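Local coordinates for kinesin-like protein Nod (Drosophila melanogaster, PDB 3DC4) that binds and hydrolyses ATP on its kinesin motor domain, binds microtubules and their plus ends, and is required for segregating non-exchange chromosomes in meiosis, at residues S43-P48 and K54-D59; G133-R138 and I150-S155; I223-V228 and H234-I239. All coordinates share one frame; numbering follows the deposited sequence.

Contact 1 (S43-P48 and K54-D59); sequences SVVQFP and KSLIVD
Ser-55 meets segment 43-48 through its backbone carbonyl, which lies 3.8 Å from Pro-48 CD, while its hydroxyl turns to Asp-52. Leu-56 CA leans its hydrogen on Gln-46 O, 3.3 Å away. Leu-56 CD1 reaches Val-45 CG1 at 4.1 Å on the face where Val-58 also lies. Ile-57 takes the largest share of the contact. Its N and O make a hydrogen-bonded antiparallel pair with Gln-46, both bonds 2.9 Å (Ile-57 N to Gln-46 O, Gln-46 N to Ile-57 O). Its CG1 is anti to the carbonyl carbon (chi1 -63°), and the chain runs on so that CD1 meets Pro-48 CG at 3.6 Å; the Gln-46 side chain, extended, runs alongside with NE2 beside the same methyl. With an alanine here in place of Pro-48 the ring carbon CG is gone, and the Ile-57 CD1 methyl would probably lose its apolar cover on that side. Val-58 sets CG2 near Val-44 O. Beyond it a water donates to that carbonyl (2.8 Å from Val-44 O) and accepts from Asp-59 N. This two-stranded hairpin continues into strand 61-64 as a small antiparallel sheet of the motor domain, with helix 319-335 packed against Val-58 and strand 23-30 against Val-45 and Phe-47.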
loop_
_atom_site.group_PDB
_atom_site.type_symbol
_atom_site.label_atom_id
_atom_site.label_comp_id
_atom_site.label_asym_id
_atom_site.label_seq_id
_atom_site.Cartn_x
_atom_site.Cartn_y
_atom_site.Cartn_z
ATOM N N SER A 43 6.736 -24.944 -7.606
ATOM C CA SER A 43 6.381 -23.536 -7.745
ATOM C C SER A 43 6.552 -23.053 -9.177
ATOM O O SER A 43 7.549 -23.358 -9.831
ATOM C CB SER A 43 7.239 -22.671 -6.822
ATOM O OG SER A 43 6.937 -21.299 -7.005
ATOM N N VAL A 44 5.574 -22.294 -9.659
ATOM C CA VAL A 44 5.636 -21.759 -11.010
ATOM C C VAL A 44 6.579 -20.567 -11.019
ATOM O O VAL A 44 6.970 -20.076 -12.077
ATOM C CB VAL A 44 4.251 -21.283 -11.491
ATOM C CG1 VAL A 44 3.264 -22.433 -11.447
ATOM C CG2 VAL A 44 3.768 -20.128 -10.628
ATOM N N VAL A 45 6.929 -20.096 -9.828
ATOM C CA VAL A 45 7.821 -18.956 -9.695
ATOM C C VAL A 45 9.264 -19.432 -9.614
ATOM O O VAL A 45 9.625 -20.230 -8.750
ATOM C CB VAL A 45 7.497 -18.134 -8.432
ATOM C CG1 VAL A 45 8.408 -16.908 -8.364
ATOM C CG2 VAL A 45 6.034 -17.708 -8.444
ATOM N N GLN A 46 10.089 -18.945 -10.525
ATOM C CA GLN A 46 11.477 -19.344 -10.532
ATOM C C GLN A 46 12.391 -18.160 -10.296
ATOM O O GLN A 46 12.268 -17.128 -10.954
ATOM C CB GLN A 46 11.828 -19.983 -11.873
ATOM C CG GLN A 46 13.197 -20.608 -11.913
ATOM C CD GLN A 46 13.724 -20.737 -13.325
ATOM O OE1 GLN A 46 13.041 -21.265 -14.209
ATOM N NE2 GLN A 46 14.950 -20.255 -13.548
ATOM N N PHE A 47 13.293 -18.310 -9.335
ATOM C CA PHE A 47 14.265 -17.271 -9.050
ATOM C C PHE A 47 15.571 -17.806 -9.635
ATOM O O PHE A 47 16.169 -18.722 -9.088
ATOM C CB PHE A 47 14.389 -17.044 -7.540
ATOM C CG PHE A 47 13.145 -16.475 -6.915
ATOM C CD1 PHE A 47 12.087 -17.303 -6.549
ATOM C CD2 PHE A 47 13.015 -15.103 -6.724
ATOM C CE1 PHE A 47 10.919 -16.772 -6.002
ATOM C CE2 PHE A 47 11.848 -14.563 -6.178
ATOM C CZ PHE A 47 10.800 -15.402 -5.816
ATOM N N PRO A 48 16.014 -17.250 -10.772
ATOM C CA PRO A 48 17.244 -17.664 -11.452
ATOM C C PRO A 48 18.449 -17.794 -10.523
ATOM O O PRO A 48 18.670 -16.945 -9.660
ATOM C CB PRO A 48 17.445 -16.570 -12.497
ATOM C CG PRO A 48 16.048 -16.145 -12.813
ATOM C CD PRO A 48 15.412 -16.090 -11.447
ATOM N N LYS A 54 16.250 -9.250 -8.164
ATOM C CA LYS A 54 15.071 -8.460 -8.501
ATOM C C LYS A 54 14.300 -9.057 -9.664
ATOM O O LYS A 54 13.358 -8.445 -10.177
ATOM C CB LYS A 54 15.500 -7.055 -8.891
ATOM C CG LYS A 54 16.358 -6.347 -7.864
ATOM C CD LYS A 54 16.822 -5.033 -8.428
ATOM C CE LYS A 54 17.642 -4.241 -7.423
ATOM N NZ LYS A 54 18.128 -2.982 -8.067
ATOM N N SER A 55 14.710 -10.252 -10.067
ATOM C CA SER A 55 14.128 -10.927 -11.213
ATOM C C SER A 55 13.485 -12.261 -10.917
ATOM O O SER A 55 13.854 -12.962 -9.976
ATOM C CB SER A 55 15.214 -11.151 -12.266
ATOM O OG SER A 55 15.966 -9.969 -12.464
ATOM N N LEU A 56 12.540 -12.626 -11.768
ATOM C CA LEU A 56 11.864 -13.899 -11.626
ATOM C C LEU A 56 11.355 -14.345 -12.978
ATOM O O LEU A 56 11.198 -13.538 -13.895
ATOM C CB LEU A 56 10.699 -13.801 -10.634
ATOM C CG LEU A 56 9.609 -12.770 -10.902
ATOM C CD1 LEU A 56 8.312 -13.279 -10.301
ATOM C CD2 LEU A 56 9.988 -11.418 -10.319
ATOM N N ILE A 57 11.101 -15.639 -13.093
ATOM C CA ILE A 57 10.612 -16.208 -14.330
ATOM C C ILE A 57 9.359 -16.996 -14.039
ATOM O O ILE A 57 9.328 -17.824 -13.132
ATOM C CB ILE A 57 11.655 -17.137 -14.958
ATOM C CG1 ILE A 57 12.901 -16.325 -15.320
ATOM C CG2 ILE A 57 11.067 -17.821 -16.200
ATOM C CD1 ILE A 57 14.102 -17.164 -15.667
ATOM N N VAL A 58 8.314 -16.702 -14.797
ATOM C CA VAL A 58 7.045 -17.388 -14.648
ATOM C C VAL A 58 6.560 -17.711 -16.051
ATOM O O VAL A 58 6.493 -16.837 -16.908
ATOM C CB VAL A 58 6.009 -16.506 -13.926
ATOM C CG1 VAL A 58 4.667 -17.223 -13.870
ATOM C CG2 VAL A 58 6.491 -16.198 -12.512
ATOM N N ASP A 59 6.254 -18.983 -16.274
ATOM C CA ASP A 59 5.783 -19.461 -17.565
ATOM C C ASP A 59 6.718 -18.988 -18.682
ATOM O O ASP A 59 6.274 -18.494 -19.716
ATOM C CB ASP A 59 4.346 -18.973 -17.800
ATOM C CG ASP A 59 3.623 -19.770 -18.867
ATOM O OD1 ASP A 59 3.828 -20.998 -18.943
ATOM O OD2 ASP A 59 2.836 -19.166 -19.625
HETATM O O HOH W 1 6.354 -21.034 -14.584
#

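Contact 2 (G133-R138 and I150-S155); sequences GDIFER and IQVYAS
Val-152 carries the strand's whole share of this contact, pointing its side chain at helix 127-141, where Phe-136 and Ile-135 receive it. Its CG2 methyl is the atom that touches both: it lies 3.9 Å from Phe-136 CE1 and 4.4 Å from Ile-135 CG2. The methyl is anti to the carbonyl carbon while CG1 is anti to the backbone N (chi1 -169°), which leaves CG2 to meet the helix. The end of the Phe-136 ring comes nearer to the strand than the direction of its CB bond suggests, bringing CE1 obliquely to the valine; CE1 also comes within 4.0 Å of Val-152 CB. The meeting is wholly apolar and rather light, with 108 Å² buried in all and 8.3 Å between the CA atoms of Phe-136 and Val-152. It is a helix laid on one face of the mixed sheet at the core of the kinesin motor, a P-loop NTPase fold. Ile-135 points toward the strand and also touches Ile-226 of neighbouring strand 220-229, which Val-152 touches as well. The three aliphatic side chains thus pack together beneath the helix, while Leu-189 lies against the Phe-136 ring. Arg-138 of the same helix forms a salt bridge with Asp-88.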
loop_
_atom_site.group_PDB
_atom_site.type_symbol
_atom_site.label_atom_id
_atom_site.label_comp_id
_atom_site.label_asym_id
_atom_site.label_seq_id
_atom_site.Cartn_x
_atom_site.Cartn_y
_atom_site.Cartn_z
ATOM N N GLY A 133 5.667 1.668 14.580
ATOM C CA GLY A 133 6.698 1.552 15.597
ATOM C C GLY A 133 7.886 2.455 15.311
ATOM O O GLY A 133 8.330 3.181 16.196
ATOM N N ASP A 134 8.397 2.422 14.081
ATOM C CA ASP A 134 9.541 3.256 13.715
ATOM C C ASP A 134 9.189 4.741 13.645
ATOM O O ASP A 134 10.048 5.600 13.850
ATOM C CB ASP A 134 10.139 2.791 12.378
ATOM C CG ASP A 134 10.932 1.493 12.512
ATOM O OD1 ASP A 134 11.804 1.421 13.408
ATOM O OD2 ASP A 134 10.694 0.549 11.724
ATOM N N ILE A 135 7.929 5.042 13.347
ATOM C CA ILE A 135 7.475 6.423 13.282
ATOM C C ILE A 135 7.513 7.013 14.691
ATOM O O ILE A 135 8.048 8.102 14.898
ATOM C CB ILE A 135 6.043 6.504 12.724
ATOM C CG1 ILE A 135 6.059 6.171 11.228
ATOM C CG2 ILE A 135 5.454 7.897 12.954
ATOM C CD1 ILE A 135 4.683 6.007 10.628
ATOM N N PHE A 136 6.961 6.288 15.659
ATOM C CA PHE A 136 6.953 6.763 17.039
ATOM C C PHE A 136 8.380 6.960 17.535
ATOM O O PHE A 136 8.711 7.990 18.125
ATOM C CB PHE A 136 6.247 5.765 17.969
ATOM C CG PHE A 136 4.739 5.766 17.863
ATOM C CD1 PHE A 136 4.033 6.943 17.628
ATOM C CD2 PHE A 136 4.023 4.591 18.064
ATOM C CE1 PHE A 136 2.637 6.945 17.598
ATOM C CE2 PHE A 136 2.627 4.584 18.037
ATOM C CZ PHE A 136 1.934 5.762 17.805
ATOM N N GLU A 137 9.225 5.964 17.293
ATOM C CA GLU A 137 10.611 6.017 17.734
ATOM C C GLU A 137 11.348 7.259 17.240
ATOM O O GLU A 137 12.007 7.950 18.016
ATOM C CB GLU A 137 11.342 4.757 17.274
ATOM C CG GLU A 137 12.797 4.699 17.675
ATOM C CD GLU A 137 13.401 3.341 17.403
ATOM O OE1 GLU A 137 12.913 2.350 17.989
ATOM O OE2 GLU A 137 14.357 3.263 16.601
ATOM N N ARG A 138 11.230 7.544 15.950
ATOM C CA ARG A 138 11.901 8.703 15.376
ATOM C C ARG A 138 11.277 10.016 15.826
ATOM O O ARG A 138 11.961 11.032 15.933
ATOM C CB ARG A 138 11.892 8.608 13.854
ATOM C CG ARG A 138 12.624 7.388 13.340
ATOM C CD ARG A 138 12.592 7.330 11.832
ATOM N NE ARG A 138 13.297 6.161 11.322
ATOM C CZ ARG A 138 13.416 5.870 10.033
ATOM N NH1 ARG A 138 12.875 6.665 9.122
ATOM N NH2 ARG A 138 14.071 4.785 9.654
ATOM N N ILE A 150 4.763 17.032 16.831
ATOM C CA ILE A 150 4.164 16.142 15.847
ATOM C C ILE A 150 3.105 15.277 16.507
ATOM O O ILE A 150 3.274 14.839 17.639
ATOM C CB ILE A 150 5.226 15.207 15.225
ATOM C CG1 ILE A 150 6.369 16.026 14.623
ATOM C CG2 ILE A 150 4.577 14.323 14.176
ATOM C CD1 ILE A 150 5.943 16.974 13.525
ATOM N N GLN A 151 2.003 15.052 15.804
ATOM C CA GLN A 151 0.948 14.194 16.321
ATOM C C GLN A 151 0.640 13.155 15.261
ATOM O O GLN A 151 0.662 13.457 14.069
ATOM C CB GLN A 151 -0.303 15.002 16.654
ATOM C CG GLN A 151 -0.083 15.993 17.789
ATOM C CD GLN A 151 -1.377 16.594 18.278
ATOM O OE1 GLN A 151 -2.041 17.343 17.558
ATOM N NE2 GLN A 151 -1.754 16.259 19.502
ATOM N N VAL A 152 0.344 11.940 15.704
ATOM C CA VAL A 152 0.062 10.835 14.797
ATOM C C VAL A 152 -1.390 10.374 14.871
ATOM O O VAL A 152 -1.985 10.321 15.948
ATOM C CB VAL A 152 0.980 9.635 15.117
ATOM C CG1 VAL A 152 0.875 8.583 14.021
ATOM C CG2 VAL A 152 2.406 10.114 15.278
ATOM N N TYR A 153 -1.956 10.048 13.714
ATOM C CA TYR A 153 -3.338 9.596 13.637
ATOM C C TYR A 153 -3.464 8.474 12.622
ATOM O O TYR A 153 -2.529 8.189 11.873
ATOM C CB TYR A 153 -4.263 10.741 13.208
ATOM C CG TYR A 153 -4.171 11.989 14.056
ATOM C CD1 TYR A 153 -3.132 12.907 13.876
ATOM C CD2 TYR A 153 -5.118 12.246 15.044
ATOM C CE1 TYR A 153 -3.041 14.055 14.663
ATOM C CE2 TYR A 153 -5.036 13.385 15.837
ATOM C CZ TYR A 153 -3.997 14.285 15.644
ATOM O OH TYR A 153 -3.911 15.401 16.447
ATOM N N ALA A 154 -4.629 7.843 12.603
ATOM C CA ALA A 154 -4.896 6.771 11.659
ATOM C C ALA A 154 -6.322 6.916 11.145
ATOM O O ALA A 154 -7.223 7.284 11.896
ATOM C CB ALA A 154 -4.726 5.412 12.335
ATOM N N SER A 155 -6.506 6.666 9.852
ATOM C CA SER A 155 -7.820 6.686 9.232
ATOM C C SER A 155 -7.965 5.315 8.585
ATOM O O SER A 155 -6.965 4.682 8.242
ATOM C CB SER A 155 -7.948 7.815 8.196
ATOM O OG SER A 155 -6.981 7.751 7.165
#

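Contact 3 (I223-V228 and H234-I239); sequences IVTIHV and HSRMNI
Thr-225 and Asn-238 form the shortest polar link: the threonine hydroxyl donates to Asn-238 OD1 at 2.6 Å, in the plane of the amide and on a lone pair of the oxygen. The two side chains lie side by side, and the amide is fixed from its other end, since ND2 is bonded to Ser-299 and Thr-97. Further along the same face, His-227 ND1 and His-234 NE2 share a nearly straight hydrogen bond of 3.0 Å, each nitrogen in the plane of the other's ring. The rings meet rim to rim with planes at 40°. His-234 reaches across because its CG is anti to the backbone N (chi1 177°). With NE2 of His-227 bonded to Ser-155, both nitrogens of that ring have partners and its rotation is probably fixed. Thr-225 CG2 lies over one face of the His-227 ring, toward its rim, and the guanidinium of Arg-236 lies over one face of the His-234 ring, likewise off-centre, with Arg-236 CZ 3.6 Å above the ring plane. The backbones are joined by three hydrogen-bonded pairs: Val-224 with Ile-239, Ile-226 with Met-237, and Val-228 with Ser-235. At the hairpin end, a water donates to Val-228 O and to Ser-235 OG, whose hydroxyl also bonds Leu-90 O. On the opposite face the packing is mainly apolar: Ile-226 CB meets Met-237 CB at 4.1 Å, with Ile-226 lying on helix 127-141 and Met-237 on helix 84-92. The arrangement is a twisted antiparallel beta hairpin in the central sheet of the kinesin motor, its second strand lying parallel to strand 96-101, which leads into the P-loop.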
loop_
_atom_site.group_PDB
_atom_site.type_symbol
_atom_site.label_atom_id
_atom_site.label_comp_id
_atom_site.label_asym_id
_atom_site.label_seq_id
_atom_site.Cartn_x
_atom_site.Cartn_y
_atom_site.Cartn_z
ATOM N N ILE A 223 -7.859 0.901 2.992
ATOM C CA ILE A 223 -6.822 1.914 3.003
ATOM C C ILE A 223 -6.651 2.449 4.417
ATOM O O ILE A 223 -7.476 3.231 4.902
ATOM C CB ILE A 223 -7.183 3.082 2.072
ATOM C CG1 ILE A 223 -7.374 2.546 0.645
ATOM C CG2 ILE A 223 -6.086 4.142 2.111
ATOM C CD1 ILE A 223 -8.135 3.479 -0.285
ATOM N N VAL A 224 -5.605 1.999 5.096
ATOM C CA VAL A 224 -5.331 2.475 6.442
ATOM C C VAL A 224 -4.196 3.470 6.280
ATOM O O VAL A 224 -3.138 3.152 5.733
ATOM C CB VAL A 224 -4.903 1.333 7.385
ATOM C CG1 VAL A 224 -4.541 1.896 8.745
ATOM C CG2 VAL A 224 -6.033 0.333 7.526
ATOM N N THR A 225 -4.433 4.689 6.734
ATOM C CA THR A 225 -3.438 5.732 6.607
ATOM C C THR A 225 -2.927 6.242 7.935
ATOM O O THR A 225 -3.704 6.587 8.829
ATOM C CB THR A 225 -4.001 6.924 5.815
ATOM O OG1 THR A 225 -4.296 6.501 4.482
ATOM C CG2 THR A 225 -3.003 8.073 5.774
ATOM N N ILE A 226 -1.604 6.261 8.051
ATOM C CA ILE A 226 -0.946 6.782 9.232
ATOM C C ILE A 226 -0.659 8.234 8.874
ATOM O O ILE A 226 0.069 8.513 7.918
ATOM C CB ILE A 226 0.373 6.041 9.511
ATOM C CG1 ILE A 226 0.070 4.610 9.958
ATOM C CG2 ILE A 226 1.182 6.784 10.569
ATOM C CD1 ILE A 226 1.315 3.779 10.275
ATOM N N HIS A 227 -1.264 9.149 9.628
ATOM C CA HIS A 227 -1.099 10.579 9.401
ATOM C C HIS A 227 -0.111 11.182 10.386
ATOM O O HIS A 227 -0.188 10.939 11.592
ATOM C CB HIS A 227 -2.437 11.306 9.566
ATOM C CG HIS A 227 -3.512 10.844 8.630
ATOM N ND1 HIS A 227 -3.844 11.533 7.483
ATOM C CD2 HIS A 227 -4.342 9.774 8.681
ATOM C CE1 HIS A 227 -4.834 10.908 6.868
ATOM N NE2 HIS A 227 -5.155 9.838 7.574
ATOM N N VAL A 228 0.816 11.968 9.854
ATOM C CA VAL A 228 1.826 12.662 10.640
ATOM C C VAL A 228 1.472 14.134 10.465
ATOM O O VAL A 228 1.616 14.692 9.374
ATOM C CB VAL A 228 3.238 12.374 10.084
ATOM C CG1 VAL A 228 4.277 13.213 10.807
ATOM C CG2 VAL A 228 3.560 10.890 10.257
ATOM N N HIS A 234 1.594 18.067 7.010
ATOM C CA HIS A 234 0.722 16.902 7.068
ATOM C C HIS A 234 1.216 15.910 6.026
ATOM O O HIS A 234 1.119 16.160 4.817
ATOM C CB HIS A 234 -0.725 17.299 6.765
ATOM C CG HIS A 234 -1.683 16.147 6.729
ATOM N ND1 HIS A 234 -2.997 16.292 6.343
ATOM C CD2 HIS A 234 -1.524 14.836 7.036
ATOM C CE1 HIS A 234 -3.607 15.122 6.411
ATOM N NE2 HIS A 234 -2.736 14.222 6.830
ATOM N N SER A 235 1.769 14.797 6.492
ATOM C CA SER A 235 2.253 13.771 5.584
ATOM C C SER A 235 1.479 12.502 5.884
ATOM O O SER A 235 1.046 12.272 7.016
ATOM C CB SER A 235 3.760 13.549 5.750
ATOM O OG SER A 235 4.113 13.317 7.103
ATOM N N ARG A 236 1.290 11.690 4.858
ATOM C CA ARG A 236 0.521 10.474 5.009
ATOM C C ARG A 236 1.278 9.236 4.581
ATOM O O ARG A 236 2.076 9.276 3.647
ATOM C CB ARG A 236 -0.749 10.552 4.154
ATOM C CG ARG A 236 -1.585 11.829 4.288
ATOM C CD ARG A 236 -2.624 11.892 3.157
ATOM N NE ARG A 236 -3.504 13.060 3.212
ATOM C CZ ARG A 236 -3.126 14.304 2.930
ATOM N NH1 ARG A 236 -4.006 15.297 3.008
ATOM N NH2 ARG A 236 -1.871 14.559 2.572
ATOM N N MET A 237 1.038 8.141 5.290
ATOM C CA MET A 237 1.610 6.865 4.907
ATOM C C MET A 237 0.376 6.018 4.665
ATOM O O MET A 237 -0.251 5.535 5.604
ATOM C CB MET A 237 2.462 6.213 6.001
ATOM C CG MET A 237 2.777 4.756 5.646
ATOM S SD MET A 237 4.350 4.122 6.217
ATOM C CE MET A 237 5.526 4.995 5.138
ATOM N N ASN A 238 0.023 5.874 3.395
ATOM C CA ASN A 238 -1.141 5.103 3.002
ATOM C C ASN A 238 -0.777 3.639 2.817
ATOM O O ASN A 238 0.036 3.297 1.958
ATOM C CB ASN A 238 -1.693 5.621 1.676
ATOM C CG ASN A 238 -2.023 7.102 1.720
ATOM O OD1 ASN A 238 -2.871 7.536 2.503
ATOM N ND2 ASN A 238 -1.345 7.885 0.891
ATOM N N ILE A 239 -1.391 2.783 3.620
ATOM C CA ILE A 239 -1.174 1.354 3.527
ATOM C C ILE A 239 -2.426 0.830 2.849
ATOM O O ILE A 239 -3.510 0.788 3.449
ATOM C CB ILE A 239 -1.009 0.713 4.920
ATOM C CG1 ILE A 239 0.206 1.331 5.620
ATOM C CG2 ILE A 239 -0.817 -0.793 4.790
ATOM C CD1 ILE A 239 1.504 1.204 4.834
HETATM O O HOH W 2 4.305 15.882 8.286
#

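In the fold
All three contacts belong to the kinesin motor domain and follow one another along the chain. Contacts 2 and 3 are neighbours, their centres 10 Å apart: strands 151-160 and 220-229 run side by side in the central mixed sheet, probably hydrogen-bonded from His-227 N to Tyr-153 O at 2.7 Å, and helix 127-141 packs on both. Contact 1 lies on the other side of the chain's centre, 33 Å from contact 3 and 37 Å from contact 2 between centres, in a separate three-stranded sheet. Contacts 1 and 3 thus approach the bound ADP from different sheets, the Phe-47 side chain to about 12 Å and that of Ile-239 to about 11 Å, while contact 2 lies away from the nucleotide site.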